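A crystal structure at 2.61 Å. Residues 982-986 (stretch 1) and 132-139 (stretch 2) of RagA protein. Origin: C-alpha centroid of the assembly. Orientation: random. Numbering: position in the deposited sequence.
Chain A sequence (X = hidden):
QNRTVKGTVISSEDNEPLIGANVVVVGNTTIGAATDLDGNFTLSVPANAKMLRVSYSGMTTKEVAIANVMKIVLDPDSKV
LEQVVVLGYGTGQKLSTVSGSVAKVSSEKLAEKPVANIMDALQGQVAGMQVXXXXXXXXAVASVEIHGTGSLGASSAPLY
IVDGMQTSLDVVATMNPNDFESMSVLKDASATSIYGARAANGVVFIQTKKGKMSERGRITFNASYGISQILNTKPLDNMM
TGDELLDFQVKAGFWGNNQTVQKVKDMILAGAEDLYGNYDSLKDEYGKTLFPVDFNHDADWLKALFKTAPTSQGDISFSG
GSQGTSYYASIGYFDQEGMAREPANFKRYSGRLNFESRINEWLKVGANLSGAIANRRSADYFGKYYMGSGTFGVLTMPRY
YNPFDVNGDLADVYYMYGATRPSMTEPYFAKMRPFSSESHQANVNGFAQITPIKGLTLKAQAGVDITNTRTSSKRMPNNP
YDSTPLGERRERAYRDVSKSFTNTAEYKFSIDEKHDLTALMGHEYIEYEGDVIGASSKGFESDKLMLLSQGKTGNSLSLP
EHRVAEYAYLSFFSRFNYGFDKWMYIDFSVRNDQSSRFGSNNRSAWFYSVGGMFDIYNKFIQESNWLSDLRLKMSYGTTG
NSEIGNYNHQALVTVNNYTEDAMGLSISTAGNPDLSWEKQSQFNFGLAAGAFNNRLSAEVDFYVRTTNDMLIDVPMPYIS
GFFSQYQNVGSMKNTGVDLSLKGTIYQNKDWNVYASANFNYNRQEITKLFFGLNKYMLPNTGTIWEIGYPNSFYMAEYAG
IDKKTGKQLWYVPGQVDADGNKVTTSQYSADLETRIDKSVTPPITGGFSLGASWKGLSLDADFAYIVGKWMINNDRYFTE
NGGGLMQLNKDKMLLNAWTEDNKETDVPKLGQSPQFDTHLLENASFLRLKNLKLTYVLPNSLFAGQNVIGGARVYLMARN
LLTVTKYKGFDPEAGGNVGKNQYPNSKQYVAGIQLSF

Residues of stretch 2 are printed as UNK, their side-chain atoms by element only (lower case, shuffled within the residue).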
# COMPACT_ATOMS: atom_id res chain seq x y z
N GLN A 982 3.09 2.94 33.73
CA GLN A 982 4.11 3.79 33.14
C GLN A 982 5.19 2.97 32.44
O GLN A 982 5.60 1.91 32.93
CB GLN A 982 4.74 4.68 34.21
CG GLN A 982 3.75 5.42 35.07
CD GLN A 982 4.43 6.02 36.29
OE1 GLN A 982 5.16 5.34 37.01
NE2 GLN A 982 4.19 7.31 36.53
N TYR A 983 5.61 3.46 31.28
CA TYR A 983 6.92 3.12 30.75
C TYR A 983 7.88 4.12 31.39
O TYR A 983 7.98 5.26 30.93
CB TYR A 983 6.94 3.19 29.21
CG TYR A 983 8.14 2.53 28.56
CD1 TYR A 983 9.43 2.69 29.09
CD2 TYR A 983 8.00 1.74 27.43
CE1 TYR A 983 10.53 2.08 28.52
CE2 TYR A 983 9.11 1.12 26.84
CZ TYR A 983 10.38 1.29 27.40
OH TYR A 983 11.49 0.69 26.84
N PRO A 984 8.55 3.76 32.48
CA PRO A 984 9.29 4.77 33.25
C PRO A 984 10.44 5.35 32.45
O PRO A 984 10.98 4.70 31.54
CB PRO A 984 9.80 3.99 34.47
CG PRO A 984 9.05 2.65 34.45
CD PRO A 984 8.70 2.40 33.03
N ASN A 985 10.81 6.59 32.76
CA ASN A 985 12.05 7.10 32.20
C ASN A 985 13.21 6.25 32.69
O ASN A 985 13.11 5.51 33.67
CB ASN A 985 12.28 8.56 32.59
CG ASN A 985 11.52 9.53 31.70
OD1 ASN A 985 11.78 9.64 30.50
ND2 ASN A 985 10.58 10.25 32.30
N SER A 986 14.33 6.35 31.98
CA SER A 986 15.43 5.44 32.21
C SER A 986 16.59 6.17 32.86
O SER A 986 16.66 7.40 32.88
CB SER A 986 15.88 4.81 30.89
OG SER A 986 16.03 5.81 29.91
N UNK A 132 8.80 18.00 29.85
CA UNK A 132 8.48 16.72 30.50
C UNK A 132 8.27 15.64 29.44
O UNK A 132 7.58 15.86 28.44
s UNK A 132 6.14 17.30 33.90
c UNK A 132 7.24 16.85 31.40
c UNK A 132 5.15 18.67 33.31
c UNK A 132 7.55 17.38 32.80
N UNK A 133 8.90 14.49 29.66
CA UNK A 133 8.70 13.29 28.85
C UNK A 133 8.01 12.26 29.73
O UNK A 133 8.54 11.87 30.77
o UNK A 133 10.90 13.83 27.99
c UNK A 133 9.80 11.86 27.12
c UNK A 133 10.03 12.74 28.34
N UNK A 134 6.82 11.84 29.32
CA UNK A 134 5.97 11.01 30.16
C UNK A 134 6.17 9.52 29.93
O UNK A 134 5.43 8.72 30.53
c UNK A 134 4.17 12.74 30.54
o UNK A 134 4.26 11.44 28.51
c UNK A 134 4.50 11.37 29.91
N UNK A 135 7.11 9.13 29.08
CA UNK A 135 7.40 7.73 28.82
C UNK A 135 8.90 7.61 28.56
O UNK A 135 9.51 8.48 27.92
o UNK A 135 6.89 5.83 27.35
c UNK A 135 6.58 7.19 27.63
N UNK A 136 9.48 6.56 29.10
CA UNK A 136 10.88 6.26 28.86
C UNK A 136 11.12 5.51 27.59
O UNK A 136 12.26 5.16 27.26
N UNK A 137 10.04 5.25 26.87
CA UNK A 137 10.13 4.65 25.55
C UNK A 137 11.11 5.44 24.67
O UNK A 137 10.99 6.67 24.57
o UNK A 137 7.86 2.98 23.52
c UNK A 137 8.73 4.64 24.95
o UNK A 137 9.39 4.38 22.68
c UNK A 137 8.67 3.94 23.62
N UNK A 138 12.08 4.78 24.03
CA UNK A 138 13.10 5.53 23.27
C UNK A 138 12.52 6.41 22.19
O UNK A 138 13.19 7.37 21.78
c UNK A 138 12.24 3.33 23.89
c UNK A 138 13.66 3.21 23.42
c UNK A 138 13.99 4.43 22.68
N UNK A 139 11.32 6.12 21.70
CA UNK A 139 10.68 6.96 20.70
C UNK A 139 9.72 7.97 21.31
O UNK A 139 8.86 8.51 20.60
c UNK A 139 10.87 5.16 18.98
c UNK A 139 9.93 6.12 19.66
o UNK A 139 8.89 5.38 20.31
O HOH W 1 4.71 6.08 30.68
O HOH W 2 14.24 6.78 27.19

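Position 132 carries an unbranched side chain of three carbons and one sulfur, the sulfur lying between the second carbon and a terminal one. That thioether is methionine, M132. Its end leads away from stretch 1 and makes no contact there, and none of its surface is covered by stretch 1.

At position 133 one carbon bears an oxygen and a carbon, the branched pattern of threonine. T133 points its CB toward stretch 1, with CB 4.2 Å from N985 OD1. The stronger link is through the backbone: N985 ND2 donates to T133 O at 3.0 Å, nearly straight at 164°. Any residue could offer that carbonyl; the hydroxyl of T133 is satisfied elsewhere in the structure.

Position 134 repeats the pattern, one carbon carrying an oxygen and a carbon, and is again threonine. The CA-to-CB bond of T134 points away from stretch 1; the contribution of the residue is its carbonyl: water 1 donates to T134 O (2.7 Å) and accepts from Y983 N (2.8 Å), bridging the two backbones.

Position 135 has one carbon and then one oxygen: serine. S135 OG lies 3.2 Å from Y983 CB. The same oxygen accepts a hydrogen bond from the backbone N of position 137, also at 3.2 Å, which ties the loop together and suits a short hydroxyl side chain to the place.

Position 136 has no side-chain atoms and is glycine. Its CA lies 3.6 Å from N985 CA, and an ideal CB would fall 1.8 Å from P984 O and 2.8 Å from N985 CA, both clashes. G136 thus permits a close backbone approach, its CA-CA distance to N985 being the shortest in the register, and G136 CA lies 3.1 Å from P984 O in a CA-H...O contact.

Position 137 shows two carbons, the second bearing two oxygens: aspartate. D137 CB packs over the face of the Y983 ring, 4.1 Å from its centroid, while D137 OD1 accepts from the backbone N of position 139 at 2.8 Å.

Position 138 has three carbons closing a ring onto the backbone N, hence proline. P138 CD sits 4.0 Å from Y983 OH, a compact apolar neighbour for the end of the tyrosine.

At position 139 one carbon carries an oxygen and a carbon: threonine. Out of reach of stretch 1, T139 instead braces the loop, its OG1 donating to D137 OD1 at 2.6 Å.

The contact joins two irregular segments. G136 N donates to Y983 O at 2.7 Å and N985 ND2 reaches T133 O, so two direct hydrogen bonds join the segments while the Y983 ring packs against D137 and P138.

Stretch 2 132-139: MTTSGDPT
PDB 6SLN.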